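Local coordinates for protein malate synthase (Haloferax volcanii, PDB 3OYZ) that catalyses the magnesium-dependent Claisen condensation of acetyl-CoA with glyoxylate, followed by hydrolysis of the malyl-CoA intermediate to malate and CoA, in the glyoxylate cycle, at residues A[85-90]-A[134-139]; A[139-144]-A[149-154]. All coordinates share one frame; numbering follows the deposited sequence.

Contact 1. Residues A[85-90]-A[134-139]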
loop_
_atom_site.group_PDB
_atom_site.type_symbol
_atom_site.label_atom_id
_atom_site.label_comp_id
_atom_site.label_asym_id
_atom_site.label_seq_id
_atom_site.Cartn_x
_atom_site.Cartn_y
_atom_site.Cartn_z
ATOM N N MET A 85 21.607 18.314 -7.474
ATOM C CA MET A 85 21.524 19.186 -8.630
ATOM C C MET A 85 20.056 19.501 -8.943
ATOM O O MET A 85 19.119 18.784 -8.523
ATOM C CB MET A 85 22.189 18.469 -9.821
ATOM C CG MET A 85 23.577 18.003 -9.425
ATOM S SD MET A 85 24.811 19.380 -9.570
ATOM C CE MET A 85 24.693 20.034 -7.915
ATOM N N VAL A 86 19.832 20.479 -9.810
ATOM C CA VAL A 86 18.431 20.679 -10.210
ATOM C C VAL A 86 18.042 19.650 -11.291
ATOM O O VAL A 86 18.934 19.134 -11.961
ATOM C CB VAL A 86 18.106 22.101 -10.718
ATOM C CG1 VAL A 86 18.296 23.108 -9.571
ATOM C CG2 VAL A 86 19.006 22.487 -11.899
ATOM N N TRP A 87 16.765 19.309 -11.363
ATOM C CA TRP A 87 16.243 18.392 -12.412
ATOM C C TRP A 87 14.734 18.493 -12.436
ATOM O O TRP A 87 14.062 18.820 -11.451
ATOM C CB TRP A 87 16.667 16.937 -12.121
ATOM C CG TRP A 87 16.273 15.903 -13.160
ATOM C CD1 TRP A 87 15.089 15.167 -13.214
ATOM C CD2 TRP A 87 17.066 15.497 -14.288
ATOM N NE1 TRP A 87 15.139 14.327 -14.318
ATOM C CE2 TRP A 87 16.337 14.483 -14.963
ATOM C CE3 TRP A 87 18.338 15.860 -14.756
ATOM C CZ2 TRP A 87 16.823 13.851 -16.104
ATOM C CZ3 TRP A 87 18.849 15.234 -15.897
ATOM C CH2 TRP A 87 18.018 14.328 -16.614
ATOM N N HIS A 88 14.116 18.225 -13.582
ATOM C CA HIS A 88 12.690 18.002 -13.441
ATOM C C HIS A 88 12.270 17.211 -14.688
ATOM O O HIS A 88 12.610 17.552 -15.820
ATOM C CB HIS A 88 11.866 19.311 -13.381
ATOM C CG HIS A 88 10.493 19.142 -12.817
ATOM N ND1 HIS A 88 9.484 18.494 -13.513
ATOM C CD2 HIS A 88 9.939 19.591 -11.656
ATOM C CE1 HIS A 88 8.373 18.535 -12.791
ATOM N NE2 HIS A 88 8.614 19.214 -11.683
ATOM N N ARG A 89 11.460 16.192 -14.455
ATOM C CA ARG A 89 10.895 15.360 -15.518
ATOM C C ARG A 89 10.140 16.152 -16.611
ATOM O O ARG A 89 10.065 15.648 -17.750
ATOM C CB ARG A 89 9.928 14.306 -14.887
ATOM C CG ARG A 89 8.628 14.845 -14.226
ATOM C CD ARG A 89 7.926 13.831 -13.272
ATOM N NE ARG A 89 6.907 14.488 -12.467
ATOM C CZ ARG A 89 7.201 15.158 -11.354
ATOM N NH1 ARG A 89 8.461 15.184 -10.870
ATOM N NH2 ARG A 89 6.234 15.739 -10.691
ATOM N N ASP A 90 9.510 17.282 -16.270
ATOM C CA ASP A 90 8.737 18.051 -17.226
ATOM C C ASP A 90 9.461 19.332 -17.710
ATOM O O ASP A 90 8.875 20.083 -18.477
ATOM C CB ASP A 90 7.392 18.489 -16.632
ATOM C CG ASP A 90 6.526 17.298 -16.176
ATOM O OD1 ASP A 90 6.460 16.300 -16.909
ATOM O OD2 ASP A 90 5.860 17.372 -15.133
ATOM N N ASP A 134 20.771 9.267 -16.018
ATOM C CA ASP A 134 21.852 8.329 -16.221
ATOM C C ASP A 134 22.777 8.630 -17.392
ATOM O O ASP A 134 24.035 8.507 -17.304
ATOM C CB ASP A 134 21.352 6.877 -16.349
ATOM C CG ASP A 134 22.457 5.933 -16.724
ATOM O OD1 ASP A 134 23.319 5.675 -15.860
ATOM O OD2 ASP A 134 22.514 5.379 -17.845
ATOM N N GLU A 135 22.176 9.013 -18.504
ATOM C CA GLU A 135 23.008 9.334 -19.658
ATOM C C GLU A 135 23.900 10.590 -19.368
ATOM O O GLU A 135 25.036 10.572 -19.769
ATOM C CB GLU A 135 22.139 9.569 -20.865
ATOM C CG GLU A 135 22.914 10.053 -22.088
ATOM C CD GLU A 135 23.995 9.088 -22.569
ATOM O OE1 GLU A 135 24.126 7.910 -22.190
ATOM O OE2 GLU A 135 24.707 9.536 -23.481
ATOM N N PHE A 136 23.373 11.612 -18.730
ATOM C CA PHE A 136 24.215 12.741 -18.290
ATOM C C PHE A 136 25.338 12.348 -17.348
ATOM O O PHE A 136 26.459 12.841 -17.492
ATOM C CB PHE A 136 23.351 13.841 -17.703
ATOM C CG PHE A 136 22.529 14.533 -18.733
ATOM C CD1 PHE A 136 23.133 15.007 -19.897
ATOM C CD2 PHE A 136 21.184 14.813 -18.516
ATOM C CE1 PHE A 136 22.385 15.754 -20.828
ATOM C CE2 PHE A 136 20.419 15.543 -19.459
ATOM C CZ PHE A 136 21.030 15.988 -20.614
ATOM N N PHE A 137 25.102 11.427 -16.414
ATOM C CA PHE A 137 26.171 10.952 -15.552
ATOM C C PHE A 137 27.255 10.311 -16.418
ATOM O O PHE A 137 28.487 10.531 -16.198
ATOM C CB PHE A 137 25.707 9.872 -14.531
ATOM C CG PHE A 137 25.071 10.382 -13.300
ATOM C CD1 PHE A 137 25.774 10.364 -12.084
ATOM C CD2 PHE A 137 23.783 10.914 -13.339
ATOM C CE1 PHE A 137 25.161 10.860 -10.960
ATOM C CE2 PHE A 137 23.162 11.409 -12.239
ATOM C CZ PHE A 137 23.852 11.365 -11.005
ATOM N N THR A 138 26.850 9.446 -17.357
ATOM C CA THR A 138 27.811 8.786 -18.226
ATOM C C THR A 138 28.629 9.836 -19.038
ATOM O O THR A 138 29.849 9.698 -19.208
ATOM C CB THR A 138 27.060 7.801 -19.165
ATOM O OG1 THR A 138 26.447 6.818 -18.315
ATOM C CG2 THR A 138 28.083 7.072 -20.042
ATOM N N ILE A 139 27.936 10.785 -19.627
ATOM C CA ILE A 139 28.672 11.844 -20.378
ATOM C C ILE A 139 29.681 12.605 -19.484
ATOM O O ILE A 139 30.832 12.736 -19.898
ATOM C CB ILE A 139 27.690 12.778 -21.058
ATOM C CG1 ILE A 139 27.123 12.059 -22.321
ATOM C CG2 ILE A 139 28.363 14.111 -21.502
ATOM C CD1 ILE A 139 25.823 12.723 -22.778
#

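Contact 2. Residues A[139-144]-A[149-154]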
loop_
_atom_site.group_PDB
_atom_site.type_symbol
_atom_site.label_atom_id
_atom_site.label_comp_id
_atom_site.label_asym_id
_atom_site.label_seq_id
_atom_site.Cartn_x
_atom_site.Cartn_y
_atom_site.Cartn_z
ATOM N N ILE A 139 27.936 10.785 -19.627
ATOM C CA ILE A 139 28.672 11.844 -20.378
ATOM C C ILE A 139 29.681 12.605 -19.484
ATOM O O ILE A 139 30.832 12.736 -19.898
ATOM C CB ILE A 139 27.690 12.778 -21.058
ATOM C CG1 ILE A 139 27.123 12.059 -22.321
ATOM C CG2 ILE A 139 28.363 14.111 -21.502
ATOM C CD1 ILE A 139 25.823 12.723 -22.778
ATOM N N VAL A 140 29.267 13.089 -18.318
ATOM C CA VAL A 140 30.167 13.715 -17.330
ATOM C C VAL A 140 31.388 12.893 -17.025
ATOM O O VAL A 140 32.516 13.435 -17.125
ATOM C CB VAL A 140 29.402 14.067 -16.037
ATOM C CG1 VAL A 140 30.386 14.357 -14.920
ATOM C CG2 VAL A 140 28.408 15.164 -16.316
ATOM N N GLU A 141 31.219 11.625 -16.634
ATOM C CA GLU A 141 32.309 10.670 -16.483
ATOM C C GLU A 141 33.305 10.616 -17.631
ATOM O O GLU A 141 34.542 10.689 -17.448
ATOM C CB GLU A 141 31.859 9.242 -16.109
ATOM C CG GLU A 141 31.182 9.261 -14.725
ATOM C CD GLU A 141 30.362 7.980 -14.443
ATOM O OE1 GLU A 141 29.967 7.260 -15.405
ATOM O OE2 GLU A 141 30.076 7.717 -13.256
ATOM N N HIS A 142 32.763 10.438 -18.827
ATOM C CA HIS A 142 33.632 10.334 -19.992
ATOM C C HIS A 142 34.316 11.687 -20.290
ATOM O O HIS A 142 35.483 11.702 -20.646
ATOM C CB HIS A 142 32.882 9.815 -21.224
ATOM C CG HIS A 142 32.708 8.320 -21.207
ATOM N ND1 HIS A 142 33.527 7.465 -21.910
ATOM C CD2 HIS A 142 31.901 7.529 -20.455
ATOM C CE1 HIS A 142 33.171 6.213 -21.665
ATOM N NE2 HIS A 142 32.193 6.227 -20.770
ATOM N N GLU A 143 33.621 12.795 -20.151
ATOM C CA GLU A 143 34.166 14.107 -20.472
ATOM C C GLU A 143 35.346 14.396 -19.510
ATOM O O GLU A 143 36.264 15.114 -19.892
ATOM C CB GLU A 143 33.138 15.231 -20.350
ATOM C CG GLU A 143 32.173 15.253 -21.525
ATOM C CD GLU A 143 32.904 15.412 -22.868
ATOM O OE1 GLU A 143 33.686 16.394 -22.948
ATOM O OE2 GLU A 143 32.740 14.584 -23.809
ATOM N N HIS A 144 35.411 13.782 -18.332
ATOM C CA HIS A 144 36.344 14.264 -17.309
ATOM C C HIS A 144 37.273 13.128 -16.934
ATOM O O HIS A 144 37.916 13.199 -15.896
ATOM C CB HIS A 144 35.624 14.794 -16.063
ATOM C CG HIS A 144 35.101 16.180 -16.235
ATOM N ND1 HIS A 144 35.707 17.085 -17.076
ATOM C CD2 HIS A 144 34.057 16.839 -15.676
ATOM C CE1 HIS A 144 35.034 18.222 -17.074
ATOM N NE2 HIS A 144 34.039 18.106 -16.218
ATOM N N GLY A 149 30.642 4.744 -14.347
ATOM C CA GLY A 149 29.846 4.167 -13.237
ATOM C C GLY A 149 30.333 4.614 -11.863
ATOM O O GLY A 149 29.782 4.256 -10.831
ATOM N N SER A 150 31.378 5.438 -11.818
ATOM C CA SER A 150 31.964 5.774 -10.517
ATOM C C SER A 150 31.165 6.840 -9.764
ATOM O O SER A 150 31.202 6.902 -8.516
ATOM C CB SER A 150 33.428 6.207 -10.716
ATOM O OG SER A 150 33.490 7.451 -11.407
ATOM N N LEU A 151 30.430 7.702 -10.461
ATOM C CA LEU A 151 29.520 8.576 -9.720
ATOM C C LEU A 151 28.153 7.880 -9.457
ATOM O O LEU A 151 27.442 7.551 -10.433
ATOM C CB LEU A 151 29.232 9.800 -10.576
ATOM C CG LEU A 151 30.507 10.669 -10.686
ATOM C CD1 LEU A 151 30.063 11.737 -11.613
ATOM C CD2 LEU A 151 30.807 11.291 -9.304
ATOM N N ALA A 152 27.835 7.666 -8.180
ATOM C CA ALA A 152 26.565 7.089 -7.724
ATOM C C ALA A 152 25.442 8.042 -8.113
ATOM O O ALA A 152 25.631 9.254 -8.126
ATOM C CB ALA A 152 26.615 6.813 -6.173
ATOM N N MET A 153 24.288 7.529 -8.548
ATOM C CA MET A 153 23.117 8.385 -8.699
ATOM C C MET A 153 22.106 8.025 -7.618
ATOM O O MET A 153 21.772 6.850 -7.442
ATOM C CB MET A 153 22.463 8.106 -10.078
ATOM C CG MET A 153 21.169 8.965 -10.410
ATOM S SD MET A 153 20.729 8.419 -12.139
ATOM C CE MET A 153 18.945 8.542 -12.090
ATOM N N SER A 154 21.483 9.019 -7.008
ATOM C CA SER A 154 20.453 8.761 -6.020
ATOM C C SER A 154 19.283 9.544 -6.561
ATOM O O SER A 154 19.508 10.616 -7.172
ATOM C CB SER A 154 20.838 9.228 -4.591
ATOM O OG SER A 154 21.860 8.322 -4.160
#

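Contact 1. Residues A[85-90]-A[134-139]
In the TIM barrel of this malate synthase, the loop that follows strand 80-81 meets the barrel helix 127-143 through one aromatic pair, Trp-87 and Phe-136. The six-membered part of the indole brings its CZ3-CH2 edge to the CD2-CE2 side of the phenyl ring, and the shortest approach is 3.5 Å, from Trp-87 CZ3 to Phe-136 CD2. CH2 of Trp-87 follows at 3.7 Å from the same Phe-136 CD2. The rings touch edge against edge with their planes 76° apart, so the pair is not a T-shaped stack. Their centroids, taken for the six-membered ring of Trp-87 and the ring of Phe-136, are 6.0 Å apart. Trp-87 reaches across because its CG stands anti to the backbone N (chi1 -176°), which swings the indole across to the helix. The pyrrole end is held separately, with NE1 hydrogen-bonded to Asp-129 on the first turn of the same helix, while Phe-136 also stacks with Phe-99 of helix 92-105. A leucine in place of Trp-87 would probably lose the rim contact with Phe-136 and leave Asp-129 without its indole N-H partner, opening a gap between loop and helix. The side chain of Trp-87 is about 8 Å from those of Arg-84 and Glu-158, which bind glyoxylate, so it lies near that site but outside direct contact with these two residues. The bond from NE1 to Asp-129 probably does much to set the rotation of the indole, as the rim contact is apolar and small.

Contact 2. Residues A[139-144]-A[149-154]
Glu-141, near the C-terminal end of helix 127-143, reaches across to the backbone of residues 149-151. From CB the chain leaves with CG anti to the carbonyl carbon (chi1 -64°) and then runs extended, which carries the carboxylate well clear of the helix. CG passes the side of Leu-151, 4.1 Å from its CD1, the two side chains running antiparallel alongside each other. CD comes to 3.2 Å from Gly-149 N, and beyond it the two oxygens part company. OE1 accepts the N-H of Gly-149 at 2.8 Å in a nearly straight bond (173°), the nitrogen approaching from well above the carboxylate plane. OE2 takes the N-H of Leu-151, also at 2.8 Å, and this donor arrives almost in line with the C-O bond. The intervening Ser-150 N is 3.0 Å from Glu-141 OE2 but badly angled, and is not hydrogen-bonded to it. These bonds hold the turn that closes the beta-alpha-beta unit of strand 118-121, helix 127-143 and strand 152-157, just before the chain enters its next barrel strand. Gly-149 has a positive phi, at which a CB would collide with the preceding carbonyl oxygen. OE2 has a second, charged partner in Arg-182, whose NH1 also bonds to Leu-151 O; the arginine would probably help keep this buried carboxylate ionised. Apart from these bonds, Leu-151 CD1 lies 4.2 Å from Val-140 CG1, and the same leucine rests on Phe-137 and Phe-119, between the helix and strand 118-121.

From the N terminus, the chain passes through residues 85-90, then helix 92-105 and strand 118-121, before contact 1 closes this long excursion on helix 127-143. Contact 2 opens farther along the same helix and closes a much shorter loop, with only four residues between its segments, ahead of strand 152-157. The two are in series, neither nested nor crossed, and share Ile-139. Their centres are 11 Å apart, and Phe-137, next to Phe-136 on the helix, packs against residues 149-154, with CE2 3.6 Å from Met-153 CG. Together they tie helix 127-143 to the loop after strand 80-81 and to the turn that leads into strand 152-157.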